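Local coordinates for protein amidohydrolase (Pseudomonas aeruginosa, PDB 2I5G) that probably hydrolyses dipeptides as a metal-dependent peptidase of the membrane dipeptidase (M19) family, at residues 12-17 / 288-293; 19-24 / 86-91; 26-31 / 250-255; 43-46 / 52-55. The protein carries 2 engineered substitutions. All coordinates share one frame; numbering follows the deposited sequence.

Interaction 1 of 4, residues 12-17 / 288-293; sequences VIDGLI and GEFPNL
Asp14 swings its carboxylate to the opposite side of the CA-CB bond from its own backbone N (chi1 -173°), and this sets CB, CG and OD1 against the far end of the Phe290 ring. The ring is met at its rim: Asp14 OD1 lies near the ring plane, 3.5 Å from Phe290 CE2, and Asp14 CG also sits in plane at the edge. Behind the carboxylate, Asp14 CB is 3.7 Å from Phe290 CZ. The carboxylate is turned well out of the ring plane, with 73° between the two planes, so it presents an oxygen to ring hydrogens and does not stack. Val12 adds a lighter apolar touch, its CG2 branch reaching Phe290 CD1 obliquely at 4.4 Å.

Strand 13-17 is the first strand of the TIM barrel, and Phe290 comes in just ahead of helix 291-299 from the C-terminal part of the chain. Met311 of helix 304-323 and His7 of helix 5-8 also pack on Phe290. All three touching residues are buried.

Both carboxylate oxygens of Asp14 have polar partners. OD1 bonds to Thr248 OG1, while OD2 closes an Asx turn by accepting the N-H of Leu16 at 3.0 Å. That bond is nearly straight at 175°, but it arrives from above the carboxylate plane. It spans the corner at Gly15, where strand 13-17 is interrupted.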
loop_
_atom_site.group_PDB
_atom_site.type_symbol
_atom_site.label_atom_id
_atom_site.label_comp_id
_atom_site.label_asym_id
_atom_site.label_seq_id
_atom_site.Cartn_x
_atom_site.Cartn_y
_atom_site.Cartn_z
ATOM N N VAL A 12 35.654 1.070 9.179
ATOM C CA VAL A 12 35.078 1.270 7.859
ATOM C C VAL A 12 33.693 0.648 7.850
ATOM O O VAL A 12 33.499 -0.490 8.286
ATOM C CB VAL A 12 35.983 0.672 6.729
ATOM C CG1 VAL A 12 37.231 0.036 7.329
ATOM C CG2 VAL A 12 35.205 -0.322 5.882
ATOM N N ILE A 13 32.726 1.418 7.372
ATOM C CA ILE A 13 31.345 0.975 7.321
ATOM C C ILE A 13 30.741 1.294 5.972
ATOM O O ILE A 13 31.087 2.303 5.360
ATOM C CB ILE A 13 30.520 1.663 8.426
ATOM C CG1 ILE A 13 30.980 1.146 9.794
ATOM C CG2 ILE A 13 29.031 1.428 8.201
ATOM C CD1 ILE A 13 30.248 1.744 10.970
ATOM N N ASP A 14 29.845 0.429 5.506
ATOM C CA ASP A 14 29.193 0.635 4.221
ATOM C C ASP A 14 27.695 0.717 4.415
ATOM O O ASP A 14 27.075 -0.215 4.915
ATOM C CB ASP A 14 29.534 -0.499 3.255
ATOM C CG ASP A 14 29.007 -0.246 1.853
ATOM O OD1 ASP A 14 29.426 -0.976 0.927
ATOM O OD2 ASP A 14 28.176 0.676 1.679
ATOM N N GLY A 15 27.125 1.843 4.007
ATOM C CA GLY A 15 25.699 2.071 4.154
ATOM C C GLY A 15 24.760 1.140 3.407
ATOM O O GLY A 15 23.585 1.049 3.761
ATOM N N LEU A 16 25.247 0.460 2.373
ATOM C CA LEU A 16 24.383 -0.446 1.638
ATOM C C LEU A 16 25.076 -1.494 0.785
ATOM O O LEU A 16 25.922 -1.182 -0.057
ATOM C CB LEU A 16 23.428 0.325 0.739
ATOM C CG LEU A 16 22.272 -0.597 0.347
ATOM C CD1 LEU A 16 21.128 -0.377 1.327
ATOM C CD2 LEU A 16 21.812 -0.321 -1.063
ATOM N N ILE A 17 24.674 -2.742 0.996
ATOM C CA ILE A 17 25.211 -3.867 0.257
ATOM C C ILE A 17 24.113 -4.909 0.025
ATOM O O ILE A 17 23.430 -5.313 0.962
ATOM C CB ILE A 17 26.396 -4.503 1.022
ATOM C CG1 ILE A 17 27.604 -3.569 0.959
ATOM C CG2 ILE A 17 26.757 -5.856 0.424
ATOM C CD1 ILE A 17 28.854 -4.117 1.641
ATOM N N GLY A 288 36.403 -6.252 -1.772
ATOM C CA GLY A 288 37.787 -6.400 -1.356
ATOM C C GLY A 288 38.704 -5.247 -1.730
ATOM O O GLY A 288 39.869 -5.215 -1.322
ATOM N N GLU A 289 38.185 -4.295 -2.497
ATOM C CA GLU A 289 38.978 -3.144 -2.918
ATOM C C GLU A 289 38.666 -1.876 -2.137
ATOM O O GLU A 289 39.206 -0.811 -2.444
ATOM C CB GLU A 289 38.768 -2.867 -4.403
ATOM C CG GLU A 289 39.427 -3.857 -5.331
ATOM C CD GLU A 289 39.225 -3.480 -6.780
ATOM O OE1 GLU A 289 38.104 -3.683 -7.288
ATOM O OE2 GLU A 289 40.182 -2.967 -7.407
ATOM N N PHE A 290 37.799 -1.993 -1.131
ATOM C CA PHE A 290 37.404 -0.851 -0.305
ATOM C C PHE A 290 38.571 0.083 0.043
ATOM O O PHE A 290 38.458 1.304 -0.085
ATOM C CB PHE A 290 36.737 -1.346 0.983
ATOM C CG PHE A 290 35.343 -0.825 1.187
ATOM C CD1 PHE A 290 35.123 0.504 1.534
ATOM C CD2 PHE A 290 34.241 -1.661 1.008
ATOM C CE1 PHE A 290 33.829 0.994 1.698
ATOM C CE2 PHE A 290 32.945 -1.181 1.168
ATOM C CZ PHE A 290 32.739 0.149 1.514
ATOM N N PRO A 291 39.712 -0.477 0.475
ATOM C CA PRO A 291 40.868 0.357 0.828
ATOM C C PRO A 291 41.374 1.360 -0.215
ATOM O O PRO A 291 42.120 2.274 0.125
ATOM C CB PRO A 291 41.938 -0.668 1.230
ATOM C CG PRO A 291 41.491 -1.936 0.578
ATOM C CD PRO A 291 39.999 -1.899 0.727
ATOM N N ASN A 292 40.974 1.211 -1.473
ATOM C CA ASN A 292 41.414 2.149 -2.503
ATOM C C ASN A 292 40.679 3.475 -2.368
ATOM O O ASN A 292 41.092 4.491 -2.932
ATOM C CB ASN A 292 41.148 1.587 -3.894
ATOM C CG ASN A 292 41.880 0.301 -4.148
ATOM O OD1 ASN A 292 41.717 -0.319 -5.195
ATOM N ND2 ASN A 292 42.694 -0.114 -3.191
ATOM N N LEU A 293 39.578 3.453 -1.624
ATOM C CA LEU A 293 38.771 4.642 -1.415
ATOM C C LEU A 293 39.390 5.514 -0.326
ATOM O O LEU A 293 39.267 6.740 -0.344
ATOM C CB LEU A 293 37.345 4.229 -1.047
ATOM C CG LEU A 293 36.277 5.321 -0.996
ATOM C CD1 LEU A 293 36.390 6.239 -2.205
ATOM C CD2 LEU A 293 34.911 4.662 -0.945
#

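Interaction 2 of 4, residues 19-24 / 86-91; sequences AKWNRE and TGILYG
Apolar packing carries the join between Trp21 and strand 86-92, and Ile88 supplies most of it. The indole and the Ile88 side chain approach from opposite directions and meet at the six-membered end of the ring system. Ile88 CG2 lies at the indole edge, near its plane, 3.7 Å from Trp21 CH2. Ile88 CD1 comes up beside it, 3.8 Å from that same Trp21 CH2 and 4.1 Å from Trp21 CZ2, so both branches of the isoleucine bear on one corner of the indole. Chi1 (-70°) puts CG1 beside the backbone N and CG2 anti to it; an extended chi2 then carries CD1 out to the indole.

The strand belongs to the parallel sheet of the TIM barrel, and Trp21 sits in the loop leading from strand 13-17 into helix 23-31. From there the indole also touches Leu60 and Ser57 of helix 47-63 and Cys39 of strand 36-40, filling the layer between the strands and the helices outside them.

The aromatic contact is lighter. Tyr90 sends CE1 to within 4.1 Å of Trp21 CH2, which lies at the tyrosine ring's edge, near its plane. Trp21 also makes an edge-to-face pair with Phe26 of helix 23-31. Among polar groups, Asn22 is the N-cap of that helix, its OD1 accepting the N-H of Leu25, and Tyr90 OH has a weak hydrogen bond to Asn58.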
loop_
_atom_site.group_PDB
_atom_site.type_symbol
_atom_site.label_atom_id
_atom_site.label_comp_id
_atom_site.label_asym_id
_atom_site.label_seq_id
_atom_site.Cartn_x
_atom_site.Cartn_y
_atom_site.Cartn_z
ATOM N N ALA A 19 24.621 -8.035 -1.936
ATOM C CA ALA A 19 25.428 -9.004 -2.659
ATOM C C ALA A 19 24.870 -10.397 -2.437
ATOM O O ALA A 19 24.131 -10.625 -1.483
ATOM C CB ALA A 19 26.862 -8.941 -2.168
ATOM N N LYS A 20 25.210 -11.322 -3.332
ATOM C CA LYS A 20 24.771 -12.710 -3.198
ATOM C C LYS A 20 25.541 -13.205 -1.976
ATOM O O LYS A 20 26.763 -13.075 -1.925
ATOM C CB LYS A 20 25.185 -13.517 -4.430
ATOM C CG LYS A 20 24.672 -14.944 -4.457
ATOM C CD LYS A 20 23.234 -15.018 -4.941
ATOM C CE LYS A 20 23.143 -14.764 -6.442
ATOM N NZ LYS A 20 21.743 -14.835 -6.964
ATOM N N TRP A 21 24.842 -13.755 -0.992
ATOM C CA TRP A 21 25.513 -14.222 0.217
ATOM C C TRP A 21 26.129 -15.614 0.145
ATOM O O TRP A 21 25.492 -16.573 -0.284
ATOM C CB TRP A 21 24.560 -14.151 1.412
ATOM C CG TRP A 21 24.536 -12.814 2.104
ATOM C CD1 TRP A 21 24.604 -11.580 1.517
ATOM C CD2 TRP A 21 24.364 -12.580 3.504
ATOM N NE1 TRP A 21 24.481 -10.593 2.468
ATOM C CE2 TRP A 21 24.331 -11.181 3.696
ATOM C CE3 TRP A 21 24.228 -13.418 4.621
ATOM C CZ2 TRP A 21 24.166 -10.601 4.956
ATOM C CZ3 TRP A 21 24.063 -12.841 5.874
ATOM C CH2 TRP A 21 24.034 -11.446 6.029
ATOM N N ASN A 22 27.388 -15.698 0.562
ATOM C CA ASN A 22 28.139 -16.946 0.604
ATOM C C ASN A 22 29.440 -16.654 1.330
ATOM O O ASN A 22 29.725 -15.499 1.639
ATOM C CB ASN A 22 28.401 -17.498 -0.804
ATOM C CG ASN A 22 29.086 -16.505 -1.709
ATOM O OD1 ASN A 22 30.199 -16.059 -1.437
ATOM N ND2 ASN A 22 28.425 -16.156 -2.805
ATOM N N ARG A 23 30.222 -17.687 1.621
ATOM C CA ARG A 23 31.470 -17.485 2.342
ATOM C C ARG A 23 32.473 -16.626 1.585
ATOM O O ARG A 23 33.297 -15.939 2.190
ATOM C CB ARG A 23 32.124 -18.823 2.681
ATOM C CG ARG A 23 33.323 -18.664 3.603
ATOM C CD ARG A 23 33.902 -19.992 4.028
ATOM N NE ARG A 23 34.993 -19.800 4.977
ATOM C CZ ARG A 23 34.824 -19.465 6.253
ATOM N NH1 ARG A 23 33.603 -19.288 6.738
ATOM N NH2 ARG A 23 35.880 -19.299 7.041
ATOM N N GLU A 24 32.411 -16.668 0.260
ATOM C CA GLU A 24 33.341 -15.890 -0.534
ATOM C C GLU A 24 33.074 -14.399 -0.390
ATOM O O GLU A 24 34.004 -13.592 -0.421
ATOM C CB GLU A 24 33.271 -16.304 -2.005
ATOM C CG GLU A 24 34.219 -15.511 -2.899
ATOM C CD GLU A 24 35.580 -15.267 -2.246
ATOM O OE1 GLU A 24 36.305 -16.251 -1.968
ATOM O OE2 GLU A 24 35.919 -14.083 -2.008
ATOM N N THR A 86 33.800 -8.910 10.458
ATOM C CA THR A 86 32.913 -7.954 9.818
ATOM C C THR A 86 31.531 -8.007 10.430
ATOM O O THR A 86 30.870 -9.046 10.422
ATOM C CB THR A 86 32.795 -8.225 8.309
ATOM O OG1 THR A 86 33.969 -7.745 7.649
ATOM C CG2 THR A 86 31.571 -7.533 7.734
ATOM N N GLY A 87 31.092 -6.873 10.952
ATOM C CA GLY A 87 29.783 -6.818 11.563
ATOM C C GLY A 87 28.730 -6.699 10.492
ATOM O O GLY A 87 28.938 -6.015 9.490
ATOM N N ILE A 88 27.602 -7.370 10.698
ATOM C CA ILE A 88 26.511 -7.329 9.736
ATOM C C ILE A 88 25.240 -6.780 10.357
ATOM O O ILE A 88 24.692 -7.348 11.298
ATOM C CB ILE A 88 26.263 -8.728 9.133
ATOM C CG1 ILE A 88 27.437 -9.080 8.217
ATOM C CG2 ILE A 88 24.951 -8.761 8.355
ATOM C CD1 ILE A 88 27.322 -10.431 7.571
ATOM N N LEU A 89 24.796 -5.649 9.820
ATOM C CA LEU A 89 23.600 -4.966 10.289
ATOM C C LEU A 89 22.456 -5.155 9.290
ATOM O O LEU A 89 22.519 -4.675 8.155
ATOM C CB LEU A 89 23.918 -3.476 10.483
ATOM C CG LEU A 89 22.780 -2.449 10.538
ATOM C CD1 LEU A 89 21.757 -2.883 11.564
ATOM C CD2 LEU A 89 23.336 -1.057 10.868
ATOM N N TYR A 90 21.411 -5.856 9.718
ATOM C CA TYR A 90 20.261 -6.120 8.856
ATOM C C TYR A 90 19.462 -4.891 8.482
ATOM O O TYR A 90 19.104 -4.087 9.351
ATOM C CB TYR A 90 19.306 -7.117 9.514
ATOM C CG TYR A 90 19.860 -8.508 9.639
ATOM C CD1 TYR A 90 20.912 -8.938 8.824
ATOM C CD2 TYR A 90 19.299 -9.417 10.534
ATOM C CE1 TYR A 90 21.384 -10.237 8.894
ATOM C CE2 TYR A 90 19.765 -10.724 10.614
ATOM C CZ TYR A 90 20.805 -11.128 9.790
ATOM O OH TYR A 90 21.253 -12.426 9.849
ATOM N N GLY A 91 19.157 -4.771 7.189
ATOM C CA GLY A 91 18.375 -3.647 6.712
ATOM C C GLY A 91 17.286 -4.020 5.718
ATOM O O GLY A 91 17.369 -5.050 5.034
#

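Interaction 3 of 4, residues 26-31 / 250-255; sequences FEDMRK and FTQGHG
Asp28 and Gln252 meet through one hydrogen bond, which links helix 23-31, the helix that follows the first strand of the TIM barrel, to the loop after strand 244-246. The donor is Gln252 NE2 and the acceptor Asp28 OD2, 3.2 Å apart, with a moderately bent angle of 146° at the hydrogen. The amide gives its N-H close to its own plane, but the carboxylate is approached from above, 43° out of plane. The two flat groups are steeply inclined to each other.

The backbones stand well apart: CA of Asp28 and CA of Gln252 are 10.0 Å from one another. Most of the reach comes from Gln252, whose chain is extended, with CG anti to the backbone N (chi1 -160°) and CD continuing straight on.

In the next shell, the backbone at Val287 and Gly288 holds both polar ends. Gly288 N donates to Asp28 OD2, giving that oxygen a second grip, and Val287 N donates to Gln252 OE1. Lys31, one helix turn after Asp28, extends NZ to the carbonyl oxygen of Gly288, so helix 23-31 holds this backbone through an acid and a base.

Further out, the loop side is shaped by a type II turn from Thr251 to His254, closed by the N-H of His254 on Thr251 O. Gly253 takes positive phi there, a conformation that calls for glycine. Close beside the bond, Asp28 OD2 and Gln252 OE1 lie 3.3 Å apart, two acceptors that do not bond to each other.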
loop_
_atom_site.group_PDB
_atom_site.type_symbol
_atom_site.label_atom_id
_atom_site.label_comp_id
_atom_site.label_asym_id
_atom_site.label_seq_id
_atom_site.Cartn_x
_atom_site.Cartn_y
_atom_site.Cartn_z
ATOM N N PHE A 26 31.876 -13.003 2.259
ATOM C CA PHE A 26 32.372 -12.718 3.597
ATOM C C PHE A 26 33.877 -12.493 3.609
ATOM O O PHE A 26 34.368 -11.574 4.254
ATOM C CB PHE A 26 32.003 -13.872 4.525
ATOM C CG PHE A 26 30.528 -14.020 4.743
ATOM C CD1 PHE A 26 29.995 -15.217 5.207
ATOM C CD2 PHE A 26 29.665 -12.954 4.497
ATOM C CE1 PHE A 26 28.625 -15.352 5.425
ATOM C CE2 PHE A 26 28.291 -13.081 4.712
ATOM C CZ PHE A 26 27.772 -14.280 5.176
ATOM N N GLU A 27 34.602 -13.332 2.884
ATOM C CA GLU A 27 36.052 -13.220 2.821
ATOM C C GLU A 27 36.518 -11.954 2.097
ATOM O O GLU A 27 37.564 -11.391 2.422
ATOM C CB GLU A 27 36.627 -14.466 2.148
ATOM C CG GLU A 27 36.298 -15.741 2.899
ATOM C CD GLU A 27 36.666 -16.990 2.126
ATOM O OE1 GLU A 27 36.460 -18.108 2.654
ATOM O OE2 GLU A 27 37.157 -16.853 0.986
ATOM N N ASP A 28 35.735 -11.507 1.124
ATOM C CA ASP A 28 36.078 -10.310 0.362
ATOM C C ASP A 28 35.816 -9.087 1.241
ATOM O O ASP A 28 36.408 -8.021 1.047
ATOM C CB ASP A 28 35.249 -10.255 -0.930
ATOM C CG ASP A 28 35.932 -9.455 -2.036
ATOM O OD1 ASP A 28 37.156 -9.625 -2.227
ATOM O OD2 ASP A 28 35.245 -8.669 -2.726
HETATM N N MSE A 29 34.927 -9.247 2.216
HETATM C CA MSE A 29 34.625 -8.164 3.136
HETATM C C MSE A 29 35.839 -8.037 4.043
HETATM O O MSE A 29 36.252 -6.936 4.419
HETATM C CB MSE A 29 33.387 -8.487 3.973
HETATM C CG MSE A 29 32.138 -8.727 3.158
HETATM SE SE MSE A 29 30.561 -8.881 4.253
HETATM C CE MSE A 29 29.394 -7.652 3.315
ATOM N N ARG A 30 36.411 -9.183 4.387
ATOM C CA ARG A 30 37.586 -9.214 5.235
ATOM C C ARG A 30 38.782 -8.648 4.469
ATOM O O ARG A 30 39.547 -7.845 5.011
ATOM C CB ARG A 30 37.858 -10.648 5.688
ATOM C CG ARG A 30 36.893 -11.165 6.759
ATOM C CD ARG A 30 37.199 -10.558 8.125
ATOM N NE ARG A 30 36.926 -9.124 8.169
ATOM C CZ ARG A 30 37.681 -8.234 8.808
ATOM N NH1 ARG A 30 38.770 -8.624 9.463
ATOM N NH2 ARG A 30 37.345 -6.950 8.795
ATOM N N LYS A 31 38.933 -9.050 3.210
ATOM C CA LYS A 31 40.034 -8.555 2.389
ATOM C C LYS A 31 40.022 -7.029 2.286
ATOM O O LYS A 31 41.071 -6.402 2.155
ATOM C CB LYS A 31 39.969 -9.149 0.980
ATOM C CG LYS A 31 41.005 -8.572 0.018
ATOM C CD LYS A 31 40.990 -9.315 -1.311
ATOM C CE LYS A 31 42.006 -8.757 -2.308
ATOM N NZ LYS A 31 41.655 -7.390 -2.803
ATOM N N PHE A 250 26.926 -2.198 -3.258
ATOM C CA PHE A 250 27.546 -3.345 -3.919
ATOM C C PHE A 250 26.515 -4.444 -4.187
ATOM O O PHE A 250 25.786 -4.859 -3.281
ATOM C CB PHE A 250 28.669 -3.925 -3.055
ATOM C CG PHE A 250 30.027 -3.355 -3.353
ATOM C CD1 PHE A 250 30.528 -3.354 -4.655
ATOM C CD2 PHE A 250 30.823 -2.844 -2.327
ATOM C CE1 PHE A 250 31.801 -2.855 -4.934
ATOM C CE2 PHE A 250 32.098 -2.342 -2.596
ATOM C CZ PHE A 250 32.586 -2.349 -3.904
ATOM N N THR A 251 26.465 -4.912 -5.430
ATOM C CA THR A 251 25.531 -5.963 -5.835
ATOM C C THR A 251 26.322 -7.223 -6.194
ATOM O O THR A 251 25.851 -8.090 -6.940
ATOM C CB THR A 251 24.712 -5.522 -7.062
ATOM O OG1 THR A 251 25.584 -5.345 -8.186
ATOM C CG2 THR A 251 24.013 -4.210 -6.783
ATOM N N GLN A 252 27.525 -7.308 -5.638
ATOM C CA GLN A 252 28.447 -8.411 -5.875
ATOM C C GLN A 252 27.868 -9.828 -5.868
ATOM O O GLN A 252 27.308 -10.292 -4.870
ATOM C CB GLN A 252 29.595 -8.324 -4.876
ATOM C CG GLN A 252 30.816 -9.094 -5.298
ATOM C CD GLN A 252 31.992 -8.850 -4.386
ATOM O OE1 GLN A 252 32.421 -7.713 -4.199
ATOM N NE2 GLN A 252 32.526 -9.923 -3.813
ATOM N N GLY A 253 28.022 -10.511 -7.000
ATOM C CA GLY A 253 27.544 -11.876 -7.128
ATOM C C GLY A 253 26.190 -12.068 -7.790
ATOM O O GLY A 253 25.853 -13.172 -8.212
ATOM N N HIS A 254 25.406 -11.004 -7.888
ATOM C CA HIS A 254 24.090 -11.122 -8.493
ATOM C C HIS A 254 24.107 -11.121 -10.006
ATOM O O HIS A 254 25.055 -10.639 -10.627
ATOM C CB HIS A 254 23.174 -10.018 -7.974
ATOM C CG HIS A 254 22.600 -10.307 -6.624
ATOM N ND1 HIS A 254 21.840 -11.428 -6.370
ATOM C CD2 HIS A 254 22.669 -9.624 -5.459
ATOM C CE1 HIS A 254 21.464 -11.421 -5.104
ATOM N NE2 HIS A 254 21.954 -10.337 -4.529
ATOM N N GLY A 255 23.044 -11.666 -10.594
ATOM C CA GLY A 255 22.955 -11.733 -12.040
ATOM C C GLY A 255 21.761 -11.047 -12.675
ATOM O O GLY A 255 21.177 -10.116 -12.111
#

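Interaction 4 of 4, residues 43-46 / 52-55; sequences VWEG and NNIT. Engineered in segment 52-55: Thr55 (natural residue Ala).
Glu45 faces Asn53 across one side-chain hydrogen bond, with closely held groups on the loop side and more exposed ones toward solvent. The carboxylate is gripped firmly. Its OE2 takes two backbone N-H groups from the residues just before it: Val43 N at 2.8 Å and Trp44 N at 3.1 Å. They reach the oxygen on its anti side from opposite faces of the carboxylate plane, a grip that should fix the rotation of the group. A chain bent at the CB-CG bond (chi2 -94°) lets the carboxylate fold back over its own loop in this way.

Beside it the packing is dense. Val43 CG2 covers one face of the Trp44 indole, offset to the rim, while Tyr120 and Trp261 make edge-to-face pairs with that ring.

This loop joins strand 36-40 to helix 47-63, a beta-to-alpha connection of the TIM barrel, and Gly46 is the N-cap of the helix. Glu45 thus bonds to a side chain on the helix that its own loop leads into.

The bond itself lies nearer solvent, between two partly exposed residues. Asn53 ND2 donates to Glu45 OE1 at 3.1 Å and 155°, nearly in its amide plane but 56° out of the carboxylate plane; the side chains cross at about a right angle. Asn53 ND2 is shared, since it also donates to the carbonyl oxygen of Val41, its stronger partner.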
loop_
_atom_site.group_PDB
_atom_site.type_symbol
_atom_site.label_atom_id
_atom_site.label_comp_id
_atom_site.label_asym_id
_atom_site.label_seq_id
_atom_site.Cartn_x
_atom_site.Cartn_y
_atom_site.Cartn_z
ATOM N N VAL A 43 13.301 -6.291 -0.040
ATOM C CA VAL A 43 13.048 -5.187 -0.967
ATOM C C VAL A 43 11.592 -5.170 -1.448
ATOM O O VAL A 43 10.926 -4.141 -1.359
ATOM C CB VAL A 43 14.049 -5.201 -2.176
ATOM C CG1 VAL A 43 14.439 -6.595 -2.500
ATOM C CG2 VAL A 43 13.442 -4.522 -3.398
ATOM N N TRP A 44 11.090 -6.297 -1.941
ATOM C CA TRP A 44 9.702 -6.372 -2.396
ATOM C C TRP A 44 8.886 -7.287 -1.474
ATOM O O TRP A 44 7.659 -7.183 -1.409
ATOM C CB TRP A 44 9.622 -6.918 -3.830
ATOM C CG TRP A 44 10.050 -5.970 -4.938
ATOM C CD1 TRP A 44 10.935 -6.241 -5.944
ATOM C CD2 TRP A 44 9.569 -4.638 -5.183
ATOM N NE1 TRP A 44 11.034 -5.171 -6.797
ATOM C CE2 TRP A 44 10.209 -4.172 -6.357
ATOM C CE3 TRP A 44 8.661 -3.793 -4.527
ATOM C CZ2 TRP A 44 9.969 -2.899 -6.889
ATOM C CZ3 TRP A 44 8.422 -2.528 -5.056
ATOM C CH2 TRP A 44 9.077 -2.094 -6.228
ATOM N N GLU A 45 9.576 -8.169 -0.755
ATOM C CA GLU A 45 8.940 -9.139 0.140
ATOM C C GLU A 45 8.054 -8.633 1.282
ATOM O O GLU A 45 8.279 -7.562 1.843
ATOM C CB GLU A 45 10.006 -10.076 0.721
ATOM C CG GLU A 45 11.392 -9.468 0.834
ATOM C CD GLU A 45 12.261 -9.760 -0.376
ATOM O OE1 GLU A 45 12.583 -10.944 -0.612
ATOM O OE2 GLU A 45 12.623 -8.806 -1.091
ATOM N N GLY A 46 7.043 -9.432 1.620
ATOM C CA GLY A 46 6.134 -9.087 2.699
ATOM C C GLY A 46 6.716 -9.560 4.018
ATOM O O GLY A 46 7.912 -9.848 4.091
ATOM N N ASN A 52 11.883 -15.045 6.406
ATOM C CA ASN A 52 12.632 -16.153 5.824
ATOM C C ASN A 52 14.049 -15.747 5.444
ATOM O O ASN A 52 15.004 -16.509 5.649
ATOM C CB ASN A 52 11.904 -16.689 4.594
ATOM C CG ASN A 52 10.698 -17.527 4.953
ATOM O OD1 ASN A 52 9.883 -17.863 4.093
ATOM N ND2 ASN A 52 10.581 -17.882 6.228
ATOM N N ASN A 53 14.184 -14.551 4.883
ATOM C CA ASN A 53 15.489 -14.055 4.486
ATOM C C ASN A 53 16.363 -13.888 5.721
ATOM O O ASN A 53 17.576 -14.094 5.669
ATOM C CB ASN A 53 15.361 -12.713 3.767
ATOM C CG ASN A 53 14.691 -12.839 2.416
ATOM O OD1 ASN A 53 14.771 -13.882 1.773
ATOM N ND2 ASN A 53 14.046 -11.765 1.967
ATOM N N ILE A 54 15.739 -13.512 6.832
ATOM C CA ILE A 54 16.467 -13.316 8.072
ATOM C C ILE A 54 16.927 -14.667 8.622
ATOM O O ILE A 54 18.049 -14.799 9.128
ATOM C CB ILE A 54 15.589 -12.564 9.104
ATOM C CG1 ILE A 54 15.329 -11.142 8.600
ATOM C CG2 ILE A 54 16.269 -12.534 10.464
ATOM C CD1 ILE A 54 14.541 -10.271 9.556
ATOM N N THR A 55 16.059 -15.670 8.516
ATOM C CA THR A 55 16.400 -17.007 8.978
ATOM C C THR A 55 17.585 -17.497 8.152
ATOM O O THR A 55 18.570 -18.003 8.693
ATOM C CB THR A 55 15.209 -17.982 8.808
ATOM O OG1 THR A 55 14.253 -17.753 9.854
ATOM C CG2 THR A 55 15.685 -19.435 8.852
#

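Overall arrangement
From the N terminus, strand 13-17 comes first, and interaction 1 closes the widest loop, bringing residues 288-293 back onto it; the other three lie nested inside. Next along the chain, interaction 2 ties the loop leading into helix 23-31 to strand 86-92, while interaction 3 ties that helix to the loop after strand 244-246. These two cross along the sequence and touch, notably where Lys20 N meets Gln252 O. Interaction 3 also touches interaction 1 through Gly288. Interaction 4 closes a short local loop at the start of helix 47-63, nested within all the others; Ile54 packs on Tyr90 of interaction 2.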